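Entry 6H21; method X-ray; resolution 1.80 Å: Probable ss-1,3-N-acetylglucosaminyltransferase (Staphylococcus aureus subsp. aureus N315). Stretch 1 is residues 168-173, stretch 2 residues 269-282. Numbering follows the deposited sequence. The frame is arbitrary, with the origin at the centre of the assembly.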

ATOM      1  N   ILE C 168       2.226  16.317  28.048  1.00 35.57           N
ATOM      2  CA  ILE C 168       2.959  17.592  28.035  1.00 35.17           C
ATOM      3  C   ILE C 168       3.559  17.825  26.642  1.00 34.24           C
ATOM      4  O   ILE C 168       3.703  18.978  26.240  1.00 33.75           O
ATOM      5  CB  ILE C 168       4.007  17.667  29.170  1.00 35.55           C
ATOM      6  CG1 ILE C 168       3.356  17.405  30.526  1.00 36.71           C
ATOM      7  CG2 ILE C 168       4.758  18.995  29.169  1.00 35.18           C
ATOM      8  CD1 ILE C 168       4.268  17.653  31.706  1.00 37.34           C
ATOM      9  N   PHE C 169       3.841  16.756  25.881  1.00 33.79           N
ATOM     10  CA  PHE C 169       4.378  16.921  24.523  1.00 33.37           C
ATOM     11  C   PHE C 169       3.361  17.556  23.562  1.00 32.83           C
ATOM     12  O   PHE C 169       3.726  17.911  22.455  1.00 32.24           O
ATOM     13  CB  PHE C 169       4.842  15.592  23.926  1.00 33.54           C
ATOM     14  CG  PHE C 169       6.204  15.141  24.377  1.00 33.64           C
ATOM     15  CD1 PHE C 169       7.104  16.011  24.959  1.00 34.41           C
ATOM     16  CD2 PHE C 169       6.585  13.823  24.203  1.00 34.01           C
ATOM     17  CE1 PHE C 169       8.348  15.565  25.387  1.00 34.92           C
ATOM     18  CE2 PHE C 169       7.838  13.382  24.606  1.00 34.31           C
ATOM     19  CZ  PHE C 169       8.725  14.257  25.175  1.00 34.54           C
ATOM     20  N   TYR C 170       2.113  17.728  24.000  1.00 32.96           N
ATOM     21  CA  TYR C 170       1.090  18.379  23.190  1.00 33.15           C
ATOM     22  C   TYR C 170       0.856  19.826  23.654  1.00 33.27           C
ATOM     23  O   TYR C 170      -0.090  20.447  23.233  1.00 33.66           O
ATOM     24  CB  TYR C 170      -0.187  17.527  23.227  1.00 33.70           C
ATOM     25  CG  TYR C 170       0.017  16.189  22.567  1.00 33.59           C
ATOM     26  CD1 TYR C 170       0.631  15.150  23.246  1.00 33.77           C
ATOM     27  CD2 TYR C 170      -0.319  15.987  21.239  1.00 33.47           C
ATOM     28  CE1 TYR C 170       0.872  13.931  22.636  1.00 33.60           C
ATOM     29  CE2 TYR C 170      -0.090  14.772  20.617  1.00 33.30           C
ATOM     30  CZ  TYR C 170       0.509  13.742  21.314  1.00 33.25           C
ATOM     31  OH  TYR C 170       0.739  12.543  20.707  1.00 33.12           O
ATOM     32  N   ALA C 171       1.719  20.336  24.534  1.00 33.10           N
ATOM     33  CA  ALA C 171       1.586  21.664  25.120  1.00 33.41           C
ATOM     34  C   ALA C 171       2.985  22.253  25.349  1.00 33.00           C
ATOM     35  O   ALA C 171       3.398  22.527  26.469  1.00 33.40           O
ATOM     36  CB  ALA C 171       0.793  21.572  26.408  1.00 34.16           C
ATOM     37  N   LEU C 172       3.696  22.473  24.248  1.00 32.51           N
ATOM     38  CA  LEU C 172       5.108  22.750  24.269  1.00 32.33           C
ATOM     39  C   LEU C 172       5.414  24.231  24.001  1.00 32.13           C
ATOM     40  O   LEU C 172       6.589  24.587  23.828  1.00 32.43           O
ATOM     41  CB  LEU C 172       5.770  21.853  23.225  1.00 32.08           C
ATOM     42  CG  LEU C 172       5.916  20.391  23.615  1.00 32.24           C
ATOM     43  CD1 LEU C 172       6.579  19.622  22.486  1.00 32.06           C
ATOM     44  CD2 LEU C 172       6.682  20.223  24.916  1.00 32.59           C
ATOM     45  N   SER C 173       4.411  25.108  24.034  1.00 32.11           N
ATOM     46  CA  SER C 173       4.683  26.564  23.975  1.00 32.24           C
ATOM     47  C   SER C 173       5.492  26.952  25.218  1.00 32.38           C
ATOM     48  O   SER C 173       5.459  26.254  26.228  1.00 32.44           O
ATOM     49  CB  SER C 173       3.423  27.395  23.880  1.00 32.62           C
ATOM     50  OG  SER C 173       2.847  27.607  25.161  1.00 32.67           O
ATOM     51  N   GLN C 269      11.311   5.645  24.945  1.00 34.16           N
ATOM     52  CA  GLN C 269       9.881   5.859  25.164  1.00 34.27           C
ATOM     53  C   GLN C 269       9.526   7.326  24.905  1.00 33.35           C
ATOM     54  O   GLN C 269       8.549   7.603  24.243  1.00 32.63           O
ATOM     55  CB  GLN C 269       9.467   5.481  26.582  1.00 36.00           C
ATOM     56  CG  GLN C 269       7.972   5.626  26.813  1.00 36.71           C
ATOM     57  CD  GLN C 269       7.618   5.510  28.272  1.00 38.89           C
ATOM     58  OE1 GLN C 269       8.231   6.143  29.136  1.00 40.69           O
ATOM     59  NE2 GLN C 269       6.623   4.686  28.556  1.00 40.06           N
ATOM     60  N   LEU C 270      10.313   8.253  25.465  1.00 33.14           N
ATOM     61  CA  LEU C 270      10.038   9.681  25.276  1.00 32.59           C
ATOM     62  C   LEU C 270      10.150  10.063  23.789  1.00 31.51           C
ATOM     63  O   LEU C 270       9.355  10.837  23.287  1.00 30.99           O
ATOM     64  CB  LEU C 270      11.014  10.484  26.136  1.00 32.98           C
ATOM     65  CG  LEU C 270      10.727  10.448  27.633  1.00 33.96           C
ATOM     66  CD1 LEU C 270      11.909  10.991  28.411  1.00 34.59           C
ATOM     67  CD2 LEU C 270       9.459  11.223  27.967  1.00 33.87           C
ATOM     68  N   ALA C 271      11.174   9.536  23.122  1.00 31.25           N
ATOM     69  CA  ALA C 271      11.430   9.764  21.715  1.00 30.58           C
ATOM     70  C   ALA C 271      10.259   9.245  20.860  1.00 30.15           C
ATOM     71  O   ALA C 271       9.843   9.914  19.917  1.00 29.39           O
ATOM     72  CB  ALA C 271      12.735   9.111  21.343  1.00 30.76           C
ATOM     73  N   GLY C 272       9.725   8.062  21.205  1.00 30.51           N
ATOM     74  CA  GLY C 272       8.559   7.480  20.531  1.00 30.36           C
ATOM     75  C   GLY C 272       7.294   8.305  20.731  1.00 30.55           C
ATOM     76  O   GLY C 272       6.473   8.484  19.810  1.00 30.03           O
ATOM     77  N   LYS C 273       7.090   8.791  21.956  1.00 31.49           N
ATOM     78  CA  LYS C 273       5.949   9.646  22.234  1.00 31.95           C
ATOM     79  C   LYS C 273       6.066  10.960  21.456  1.00 30.97           C
ATOM     80  O   LYS C 273       5.050  11.495  20.979  1.00 30.50           O
ATOM     81  CB  LYS C 273       5.816   9.873  23.738  1.00 33.69           C
ATOM     82  CG  LYS C 273       5.471   8.607  24.517  1.00 35.42           C
ATOM     83  CD  LYS C 273       4.130   8.008  24.149  1.00 36.77           C
ATOM     84  CE  LYS C 273       4.015   6.569  24.617  1.00 38.80           C
ATOM     85  NZ  LYS C 273       2.636   6.054  24.438  1.00 40.92           N
ATOM     86  N   TYR C 274       7.291  11.475  21.304  1.00 30.44           N
ATOM     87  CA  TYR C 274       7.474  12.719  20.549  1.00 29.89           C
ATOM     88  C   TYR C 274       7.185  12.448  19.062  1.00 29.23           C
ATOM     89  O   TYR C 274       6.549  13.268  18.388  1.00 28.88           O
ATOM     90  CB  TYR C 274       8.852  13.374  20.738  1.00 30.08           C
ATOM     91  CG  TYR C 274       8.892  14.672  19.979  1.00 29.95           C
ATOM     92  CD1 TYR C 274       8.303  15.811  20.498  1.00 30.28           C
ATOM     93  CD2 TYR C 274       9.343  14.715  18.676  1.00 29.64           C
ATOM     94  CE1 TYR C 274       8.228  16.989  19.766  1.00 30.35           C
ATOM     95  CE2 TYR C 274       9.236  15.872  17.917  1.00 29.90           C
ATOM     96  CZ  TYR C 274       8.683  17.018  18.461  1.00 30.15           C
ATOM     97  OH  TYR C 274       8.583  18.161  17.708  1.00 30.36           O
ATOM     98  N   THR C 275       7.670  11.312  18.554  1.00 28.87           N
ATOM     99  CA  THR C 275       7.437  10.931  17.166  1.00 28.45           C
ATOM    100  C   THR C 275       5.924  10.895  16.888  1.00 28.55           C
ATOM    101  O   THR C 275       5.474  11.378  15.859  1.00 28.31           O
ATOM    102  CB  THR C 275       8.137   9.610  16.812  1.00 28.26           C
ATOM    103  OG1 THR C 275       9.555   9.758  16.953  1.00 28.20           O
ATOM    104  CG2 THR C 275       7.815   9.175  15.398  1.00 27.86           C
ATOM    105  N   THR C 276       5.151  10.321  17.814  1.00 29.13           N
ATOM    106  CA  THR C 276       3.697  10.265  17.715  1.00 29.67           C
ATOM    107  C   THR C 276       3.132  11.685  17.609  1.00 29.87           C
ATOM    108  O   THR C 276       2.338  11.977  16.722  1.00 29.66           O
ATOM    109  CB  THR C 276       3.066   9.501  18.889  1.00 30.41           C
ATOM    110  OG1 THR C 276       3.631   8.189  18.931  1.00 30.59           O
ATOM    111  CG2 THR C 276       1.557   9.396  18.797  1.00 30.97           C
ATOM    112  N   ARG C 277       3.559  12.567  18.515  1.00 30.24           N
ATOM    113  CA  ARG C 277       3.133  13.963  18.489  1.00 30.68           C
ATOM    114  C   ARG C 277       3.468  14.597  17.128  1.00 30.05           C
ATOM    115  O   ARG C 277       2.652  15.344  16.571  1.00 30.09           O
ATOM    116  CB  ARG C 277       3.780  14.739  19.643  1.00 31.49           C
ATOM    117  CG  ARG C 277       3.468  16.229  19.646  1.00 32.51           C
ATOM    118  CD  ARG C 277       4.574  17.046  19.017  1.00 33.30           C
ATOM    119  NE  ARG C 277       4.042  18.310  18.520  1.00 35.05           N
ATOM    120  CZ  ARG C 277       4.479  18.935  17.431  1.00 35.65           C
ATOM    121  NH1 ARG C 277       3.829  20.007  17.002  1.00 37.66           N
ATOM    122  NH2 ARG C 277       5.538  18.477  16.768  1.00 35.01           N
ATOM    123  N   LEU C 278       4.663  14.320  16.605  1.00 29.46           N
ATOM    124  CA  LEU C 278       5.122  14.912  15.350  1.00 29.51           C
ATOM    125  C   LEU C 278       4.237  14.464  14.171  1.00 29.76           C
ATOM    126  O   LEU C 278       3.832  15.258  13.304  1.00 29.74           O
ATOM    127  CB  LEU C 278       6.585  14.511  15.142  1.00 29.14           C
ATOM    128  CG  LEU C 278       7.249  15.043  13.883  1.00 29.16           C
ATOM    129  CD1 LEU C 278       7.318  16.551  13.916  1.00 29.58           C
ATOM    130  CD2 LEU C 278       8.640  14.462  13.715  1.00 29.07           C
ATOM    131  N   LEU C 279       3.946  13.170  14.122  1.00 30.05           N
ATOM    132  CA  LEU C 279       3.085  12.605  13.082  1.00 30.52           C
ATOM    133  C   LEU C 279       1.649  13.134  13.201  1.00 31.69           C
ATOM    134  O   LEU C 279       0.987  13.276  12.183  1.00 32.20           O
ATOM    135  CB  LEU C 279       3.127  11.078  13.186  1.00 30.48           C
ATOM    136  CG  LEU C 279       4.442  10.457  12.721  1.00 29.94           C
ATOM    137  CD1 LEU C 279       4.463   8.966  12.991  1.00 30.06           C
ATOM    138  CD2 LEU C 279       4.680  10.735  11.240  1.00 29.93           C
ATOM    139  N   ARG C 280       1.204  13.467  14.419  1.00 32.70           N
ATOM    140  CA  ARG C 280      -0.173  13.939  14.682  1.00 34.49           C
ATOM    141  C   ARG C 280      -0.349  15.439  14.399  1.00 34.40           C
ATOM    142  O   ARG C 280      -1.425  15.849  13.950  1.00 34.60           O
ATOM    143  CB  ARG C 280      -0.582  13.652  16.125  1.00 36.19           C
ATOM    144  CG  ARG C 280      -1.178  12.268  16.322  1.00 38.41           C
ATOM    145  CD  ARG C 280      -1.699  12.037  17.728  1.00 41.09           C
ATOM    146  NE  ARG C 280      -2.107  10.646  17.833  1.00 44.37           N
ATOM    147  CZ  ARG C 280      -2.072   9.914  18.944  1.00 47.46           C
ATOM    148  NH1 ARG C 280      -1.511  10.399  20.046  1.00 48.52           N
ATOM    149  NH2 ARG C 280      -2.607   8.704  18.940  1.00 46.69           N
ATOM    150  N   HIS C 281       0.686  16.251  14.655  1.00 33.71           N
ATOM    151  CA  HIS C 281       0.526  17.719  14.623  1.00 34.59           C
ATOM    152  C   HIS C 281       1.694  18.427  13.933  1.00 34.21           C
ATOM    153  O   HIS C 281       1.722  19.645  13.937  1.00 35.12           O
ATOM    154  CB  HIS C 281       0.338  18.255  16.047  1.00 35.17           C
ATOM    155  CG  HIS C 281      -0.925  17.792  16.685  1.00 36.10           C
ATOM    156  ND1 HIS C 281      -2.172  18.077  16.149  1.00 37.94           N
ATOM    157  CD2 HIS C 281      -1.154  17.031  17.772  1.00 36.67           C
ATOM    158  CE1 HIS C 281      -3.111  17.515  16.883  1.00 38.17           C
ATOM    159  NE2 HIS C 281      -2.512  16.881  17.894  1.00 37.81           N
ATOM    160  N   GLY C 282       2.652  17.685  13.364  1.00 33.55           N
ATOM    161  CA  GLY C 282       3.802  18.284  12.708  1.00 33.52           C
ATOM    162  C   GLY C 282       3.435  19.202  11.545  1.00 34.27           C
ATOM    163  O   GLY C 282       2.335  19.138  10.964  1.00 33.64           O
TER
HETATM  164  O   HOH W   1       2.577  11.042  22.063  1.00 32.93           O

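A short turn can pack against a long helix by committing two neighbouring aromatic residues to it, one buried and apolar, the other reaching outward to a polar margin. The contact between residues 168-173 and the helical stretch 269-282 illustrates this principle on a small scale, with 417 Å² buried over both sides.

At the centre lies Phe169, in the 3-10 segment, whose CA-to-CB bond points toward the helix. Its ring meets successive residues of one helical face. Phe169 CZ lies 4.2 Å from Leu270 CD2, and Phe169 CE2 lies 4.0 Å from Tyr274 CB. The two aromatic rings pack edge-to-face: the edge of Tyr274 is directed at the face of Phe169, with centroids 5.8 Å apart and planes at 84°. Such an arrangement sets the slightly positive hydrogens of one rim against the electron-rich face of the other ring. The edge of Phe169 also meets the backbone, where Phe169 CE2 comes within 3.2 Å of Leu270 O. That carbonyl is already engaged in the helix, accepting a hydrogen bond from Tyr274 N at 2.9 Å between Leu270 O and Tyr274 N. Leu172 extends the apolar patch along the rim of the same tyrosine, its CD1 atom 4.1 Å from Tyr274 CE1.

Arg277 marks the passage from apolar to polar. Its aliphatic portion serves as a packing surface: Arg277 CG stands 4.1 Å from the centroid of the Tyr170 ring and only 17° off the ring normal, a CH-pi contact over the face. The same carbon approaches the turn's backbone, with Phe169 O 3.3 Å from Arg277 CG. A charged side chain can thus contribute through its methylenes.

Tyr170 carries the contact to its edge. Its CA-to-CB bond points sideways, yet the end of the side chain comes nearer the helix, and with chi1 in the m well the hydroxyl reaches two polar partners. Arg280 NH1 donates a hydrogen bond to Tyr170 OH at 3.2 Å, with an angle of 143° at the hydrogen. A water lies 2.7 Å from Tyr170 OH and donates to Lys273 O, its oxygen again 2.7 Å from that carbonyl atom. It bridges a gap too long for direct hydrogen bonding, since Tyr170 OH and Lys273 O are 4.4 Å apart. Further along the ring, Tyr170 CD2 touches His281 CD2 at 3.7 Å, the two rings meeting rim to rim at 86°, with neither over the other's face.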